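Side-chain contacts in tropomodulin TMD-1 (Caenorhabditis elegans, PDB 1PGV), which probably caps the pointed ends of actin filaments, blocking elongation and depolymerization there, the chain here being its C-terminal domain: residues 152-157 against 172-177; 110-115 against 139-144. All blocks are in the same frame, centred on the assembly; numbering follows the deposited sequence.

Contact 1: 152-157 against 172-177; sequences AIEENE and RHRVSE
Glu154 and Arg174 form a side-on salt bridge in which NE and NH2 of the guanidinium each take one carboxylate oxygen. Arg174 NE donates to Glu154 OE1 at 2.8 Å (N-H...O 166°), approaching on the syn side but tilted out of the carboxylate plane. Arg174 NH2 to Glu154 OE2 is also 2.8 Å and uses the syn lone pair. The two flat groups are tilted by 27°, and the paired bonds hold both against rotation. Glu154 reaches across because its CG is anti to the backbone N (chi1 -170°) and the chain runs on extended. Were Arg174 an alanine, the Glu154 carboxylate would probably lose its charged mate, and Glu170, which pairs with NH1, would lose that partner too.

The contact joins the C-terminal end of helix 143-155 to helix 169-190, the long last helix of this leucine-rich-repeat-like alpha/beta domain. A water donates to Glu154 OE1 at 2.8 Å and to the backbone Arg174 O at 2.7 Å, bridging the helices beside the ion pair.

Apolar packing lies deeper: Ile153 CD1 meets the CG2 branch of Val175 at 3.8 Å, with Leu119 of helix 112-121 touching Ile153 and Phe166 touching Val175.

Contact 2: 110-115 against 139-144; sequences LTPELL and SVLGNQ
Pro112 lays one edge of its ring, CB and CG, over the backbone of Val140 and Leu141. Its CG lies 3.4 Å from Val140 O, and its CB lies 3.5 Å from Leu141 O, so two successive carbonyl oxygens meet ring carbons without a hydrogen bond. Pro112 CA and Leu141 CA are 5.0 Å apart. The Leu141 side chain adds an apolar touch: one methyl, CD2, comes to 3.9 Å from Pro112 CB. With Leu141 CG anti to its carbonyl carbon (chi1 -59°), the end of that side chain comes nearer to the proline than its first bond would suggest.

Pro112 opens helix 112-121, where a proline fits because the first turn does not need its missing N-H. Just before it, Thr111 is the N-cap: its OG1 accepts from Leu114 N at 3.2 Å, and it is also hydrogen-bonded to Asp84. Gly142, at the N-cap of helix 143-155, has no side chain to make such a bond; its positive phi (93°), where a CB would press on the preceding carbonyl oxygen, itself calls for glycine.

The contact sets the first turn of helix 112-121 against the loop into the next helix, 143-155, as in the stacked strand-loop-helix units of a leucine-rich-repeat-like fold. Val145 lies against Pro112 and Glu113, and Met149 against Leu115. Leu110 and Leu114 pack on helix 84-87, while Leu141 reaches Ile164, just past strand 161-163.

In the fold
From the N terminus, the chain passes strand 102-104 and enters helix 112-121, whose start forms one side of contact 2. It then runs through strand 130-132 and into the loop before helix 143-155; this loop comes back against helix 112-121 and closes contact 2. Helix 143-155 carries the chain on to contact 1; after strand 161-163, helix 169-190 comes back to complete it. The two closures follow in series, neither nested nor crossed, with centres about 17 Å and nearest atoms about 8 Å apart. Helix 143-155 serves both: contact 2 ties the loop leading into it to the start of helix 112-121, and contact 1 ties its end to helix 169-190, beside a parallel sheet whose strands follow chain order.

Contact 1: 152-157 against 172-177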
loop_
_atom_site.group_PDB
_atom_site.type_symbol
_atom_site.label_atom_id
_atom_site.label_comp_id
_atom_site.label_asym_id
_atom_site.label_seq_id
_atom_site.Cartn_x
_atom_site.Cartn_y
_atom_site.Cartn_z
ATOM N N ALA A 152 8.495 -5.901 -9.973
ATOM C CA ALA A 152 8.655 -5.306 -8.648
ATOM C C ALA A 152 8.234 -6.310 -7.584
ATOM O O ALA A 152 8.916 -6.487 -6.572
ATOM C CB ALA A 152 7.806 -4.055 -8.524
ATOM N N ILE A 153 7.099 -6.952 -7.821
ATOM C CA ILE A 153 6.567 -7.941 -6.888
ATOM C C ILE A 153 7.498 -9.147 -6.783
ATOM O O ILE A 153 7.764 -9.654 -5.690
ATOM C CB ILE A 153 5.169 -8.400 -7.337
ATOM C CG1 ILE A 153 4.180 -7.237 -7.203
ATOM C CG2 ILE A 153 4.715 -9.598 -6.507
ATOM C CD1 ILE A 153 2.816 -7.493 -7.830
ATOM N N GLU A 154 8.002 -9.604 -7.922
ATOM C CA GLU A 154 8.892 -10.752 -7.942
ATOM C C GLU A 154 10.145 -10.496 -7.109
ATOM O O GLU A 154 10.717 -11.423 -6.539
ATOM C CB GLU A 154 9.254 -11.085 -9.393
ATOM C CG GLU A 154 9.967 -12.392 -9.594
ATOM C CD GLU A 154 10.066 -12.762 -11.062
ATOM O OE1 GLU A 154 9.107 -13.357 -11.601
ATOM O OE2 GLU A 154 11.104 -12.437 -11.672
ATOM N N GLU A 155 10.567 -9.237 -7.021
ATOM C CA GLU A 155 11.754 -8.891 -6.249
ATOM C C GLU A 155 11.431 -8.665 -4.770
ATOM O O GLU A 155 12.325 -8.668 -3.922
ATOM C CB GLU A 155 12.400 -7.625 -6.820
ATOM C CG GLU A 155 13.811 -7.392 -6.347
ATOM C CD GLU A 155 14.404 -6.110 -6.893
ATOM O OE1 GLU A 155 14.110 -5.770 -8.061
ATOM O OE2 GLU A 155 15.169 -5.457 -6.154
ATOM N N ASN A 156 10.155 -8.465 -4.466
ATOM C CA ASN A 156 9.732 -8.214 -3.087
ATOM C C ASN A 156 9.599 -9.548 -2.347
ATOM O O ASN A 156 8.893 -10.437 -2.803
ATOM C CB ASN A 156 8.387 -7.483 -3.086
ATOM C CG ASN A 156 7.997 -6.973 -1.705
ATOM O OD1 ASN A 156 7.898 -7.753 -0.750
ATOM N ND2 ASN A 156 7.774 -5.658 -1.591
ATOM N N GLU A 157 10.271 -9.673 -1.205
ATOM C CA GLU A 157 10.229 -10.916 -0.428
ATOM C C GLU A 157 9.183 -10.947 0.692
ATOM O O GLU A 157 8.936 -12.006 1.277
ATOM C CB GLU A 157 11.610 -11.198 0.173
ATOM C CG GLU A 157 12.696 -11.482 -0.852
ATOM C CD GLU A 157 14.061 -11.718 -0.216
ATOM O OE1 GLU A 157 15.028 -11.954 -0.967
ATOM O OE2 GLU A 157 14.169 -11.664 1.029
ATOM N N ARG A 172 0.280 -12.534 -14.153
ATOM C CA ARG A 172 -0.520 -13.318 -13.211
ATOM C C ARG A 172 0.291 -14.486 -12.644
ATOM O O ARG A 172 0.330 -14.699 -11.428
ATOM C CB ARG A 172 -1.782 -13.840 -13.902
ATOM C CG ARG A 172 -2.697 -12.736 -14.414
ATOM C CD ARG A 172 -3.955 -13.289 -15.068
ATOM N NE ARG A 172 -4.752 -14.069 -14.130
ATOM C CZ ARG A 172 -5.967 -14.535 -14.390
ATOM N NH1 ARG A 172 -6.532 -14.297 -15.569
ATOM N NH2 ARG A 172 -6.614 -15.243 -13.475
ATOM N N HIS A 173 0.946 -15.230 -13.533
ATOM C CA HIS A 173 1.763 -16.376 -13.142
ATOM C C HIS A 173 2.962 -15.991 -12.277
ATOM O O HIS A 173 3.184 -16.580 -11.214
ATOM C CB HIS A 173 2.257 -17.118 -14.388
ATOM C CG HIS A 173 3.237 -18.213 -14.094
ATOM N ND1 HIS A 173 2.891 -19.363 -13.416
ATOM C CD2 HIS A 173 4.555 -18.330 -14.383
ATOM C CE1 HIS A 173 3.953 -20.140 -13.300
ATOM N NE2 HIS A 173 4.976 -19.536 -13.878
ATOM N N ARG A 174 3.739 -15.009 -12.722
ATOM C CA ARG A 174 4.910 -14.600 -11.960
ATOM C C ARG A 174 4.538 -13.996 -10.607
ATOM O O ARG A 174 5.238 -14.196 -9.613
ATOM C CB ARG A 174 5.763 -13.635 -12.787
ATOM C CG ARG A 174 6.264 -14.284 -14.072
ATOM C CD ARG A 174 7.138 -13.370 -14.912
ATOM N NE ARG A 174 8.457 -13.159 -14.331
ATOM C CZ ARG A 174 9.512 -12.752 -15.027
ATOM N NH1 ARG A 174 9.397 -12.517 -16.329
ATOM N NH2 ARG A 174 10.679 -12.575 -14.426
ATOM N N VAL A 175 3.426 -13.271 -10.560
ATOM C CA VAL A 175 2.982 -12.671 -9.311
ATOM C C VAL A 175 2.528 -13.774 -8.352
ATOM O O VAL A 175 2.957 -13.810 -7.198
ATOM C CB VAL A 175 1.844 -11.665 -9.560
ATOM C CG1 VAL A 175 1.162 -11.289 -8.252
ATOM C CG2 VAL A 175 2.430 -10.405 -10.200
ATOM N N SER A 176 1.679 -14.674 -8.832
ATOM C CA SER A 176 1.201 -15.776 -7.997
ATOM C C SER A 176 2.379 -16.579 -7.439
ATOM O O SER A 176 2.419 -16.892 -6.246
ATOM C CB SER A 176 0.280 -16.692 -8.802
ATOM O OG SER A 176 0.977 -17.290 -9.880
ATOM N N GLU A 177 3.341 -16.912 -8.294
ATOM C CA GLU A 177 4.508 -17.670 -7.852
ATOM C C GLU A 177 5.305 -16.936 -6.780
ATOM O O GLU A 177 5.740 -17.538 -5.791
ATOM C CB GLU A 177 5.423 -17.980 -9.039
ATOM C CG GLU A 177 4.851 -19.017 -9.975
ATOM C CD GLU A 177 4.657 -20.348 -9.285
ATOM O OE1 GLU A 177 5.663 -20.909 -8.801
ATOM O OE2 GLU A 177 3.506 -20.830 -9.219
HETATM O O HOH W 1 7.752 -15.200 -9.993
#

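Contact 2: 110-115 against 139-144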
loop_
_atom_site.group_PDB
_atom_site.type_symbol
_atom_site.label_atom_id
_atom_site.label_comp_id
_atom_site.label_asym_id
_atom_site.label_seq_id
_atom_site.Cartn_x
_atom_site.Cartn_y
_atom_site.Cartn_z
ATOM N N LEU A 110 -7.071 6.364 -8.436
ATOM C CA LEU A 110 -5.634 6.307 -8.672
ATOM C C LEU A 110 -5.322 5.738 -10.052
ATOM O O LEU A 110 -5.994 4.826 -10.524
ATOM C CB LEU A 110 -4.960 5.458 -7.590
ATOM C CG LEU A 110 -5.230 5.920 -6.158
ATOM C CD1 LEU A 110 -4.394 5.085 -5.194
ATOM C CD2 LEU A 110 -4.879 7.400 -6.017
ATOM N N THR A 111 -4.293 6.280 -10.695
ATOM C CA THR A 111 -3.908 5.827 -12.028
ATOM C C THR A 111 -2.970 4.629 -11.988
ATOM O O THR A 111 -2.246 4.429 -11.014
ATOM C CB THR A 111 -3.190 6.939 -12.813
ATOM O OG1 THR A 111 -1.921 7.207 -12.203
ATOM C CG2 THR A 111 -4.023 8.207 -12.820
ATOM N N PRO A 112 -2.967 3.819 -13.059
ATOM C CA PRO A 112 -2.099 2.640 -13.130
ATOM C C PRO A 112 -0.638 3.014 -12.909
ATOM O O PRO A 112 0.114 2.279 -12.265
ATOM C CB PRO A 112 -2.350 2.117 -14.542
ATOM C CG PRO A 112 -3.787 2.456 -14.764
ATOM C CD PRO A 112 -3.875 3.870 -14.219
ATOM N N GLU A 113 -0.239 4.166 -13.445
ATOM C CA GLU A 113 1.136 4.629 -13.315
ATOM C C GLU A 113 1.512 4.898 -11.863
ATOM O O GLU A 113 2.609 4.556 -11.425
ATOM C CB GLU A 113 1.349 5.911 -14.130
ATOM C CG GLU A 113 1.144 5.756 -15.634
ATOM C CD GLU A 113 -0.258 5.300 -15.998
ATOM O OE1 GLU A 113 -1.236 5.884 -15.485
ATOM O OE2 GLU A 113 -0.380 4.359 -16.807
ATOM N N LEU A 114 0.611 5.525 -11.115
ATOM C CA LEU A 114 0.909 5.815 -9.720
ATOM C C LEU A 114 0.974 4.510 -8.928
ATOM O O LEU A 114 1.862 4.331 -8.095
ATOM C CB LEU A 114 -0.144 6.741 -9.113
ATOM C CG LEU A 114 0.110 7.096 -7.643
ATOM C CD1 LEU A 114 1.524 7.626 -7.465
ATOM C CD2 LEU A 114 -0.912 8.119 -7.184
ATOM N N LEU A 115 0.042 3.602 -9.200
ATOM C CA LEU A 115 0.020 2.310 -8.512
ATOM C C LEU A 115 1.328 1.565 -8.745
ATOM O O LEU A 115 1.863 0.935 -7.836
ATOM C CB LEU A 115 -1.156 1.461 -8.995
ATOM C CG LEU A 115 -2.537 1.990 -8.597
ATOM C CD1 LEU A 115 -3.613 1.009 -9.053
ATOM C CD2 LEU A 115 -2.592 2.185 -7.077
ATOM N N SER A 139 -9.635 0.989 -14.458
ATOM C CA SER A 139 -9.245 -0.388 -14.179
ATOM C C SER A 139 -8.112 -0.957 -15.037
ATOM O O SER A 139 -7.259 -1.689 -14.531
ATOM C CB SER A 139 -10.474 -1.300 -14.273
ATOM O OG SER A 139 -11.122 -1.161 -15.524
ATOM N N VAL A 140 -8.089 -0.620 -16.322
ATOM C CA VAL A 140 -7.059 -1.137 -17.226
ATOM C C VAL A 140 -5.668 -0.586 -16.936
ATOM O O VAL A 140 -5.399 0.598 -17.140
ATOM C CB VAL A 140 -7.414 -0.838 -18.695
ATOM C CG1 VAL A 140 -6.347 -1.416 -19.621
ATOM C CG2 VAL A 140 -8.781 -1.429 -19.022
ATOM N N LEU A 141 -4.779 -1.462 -16.475
ATOM C CA LEU A 141 -3.416 -1.070 -16.143
ATOM C C LEU A 141 -2.550 -0.818 -17.373
ATOM O O LEU A 141 -1.758 0.124 -17.402
ATOM C CB LEU A 141 -2.751 -2.157 -15.296
ATOM C CG LEU A 141 -3.427 -2.511 -13.971
ATOM C CD1 LEU A 141 -2.752 -3.739 -13.368
ATOM C CD2 LEU A 141 -3.342 -1.325 -13.022
ATOM N N GLY A 142 -2.699 -1.673 -18.377
ATOM C CA GLY A 142 -1.898 -1.543 -19.581
ATOM C C GLY A 142 -0.659 -2.405 -19.459
ATOM O O GLY A 142 -0.209 -2.718 -18.348
ATOM N N ASN A 143 -0.079 -2.769 -20.595
ATOM C CA ASN A 143 1.092 -3.628 -20.601
ATOM C C ASN A 143 2.306 -3.128 -19.826
ATOM O O ASN A 143 2.890 -3.872 -19.038
ATOM C CB ASN A 143 1.514 -3.931 -22.041
ATOM C CG ASN A 143 2.590 -4.990 -22.115
ATOM O OD1 ASN A 143 2.399 -6.120 -21.657
ATOM N ND2 ASN A 143 3.736 -4.632 -22.685
ATOM N N GLN A 144 2.696 -1.878 -20.038
ATOM C CA GLN A 144 3.869 -1.367 -19.351
ATOM C C GLN A 144 3.738 -1.415 -17.833
ATOM O O GLN A 144 4.685 -1.794 -17.136
ATOM C CB GLN A 144 4.177 0.052 -19.819
ATOM C CG GLN A 144 4.543 0.116 -21.295
ATOM C CD GLN A 144 5.202 1.423 -21.692
ATOM O OE1 GLN A 144 5.564 1.617 -22.851
ATOM N NE2 GLN A 144 5.366 2.324 -20.731
#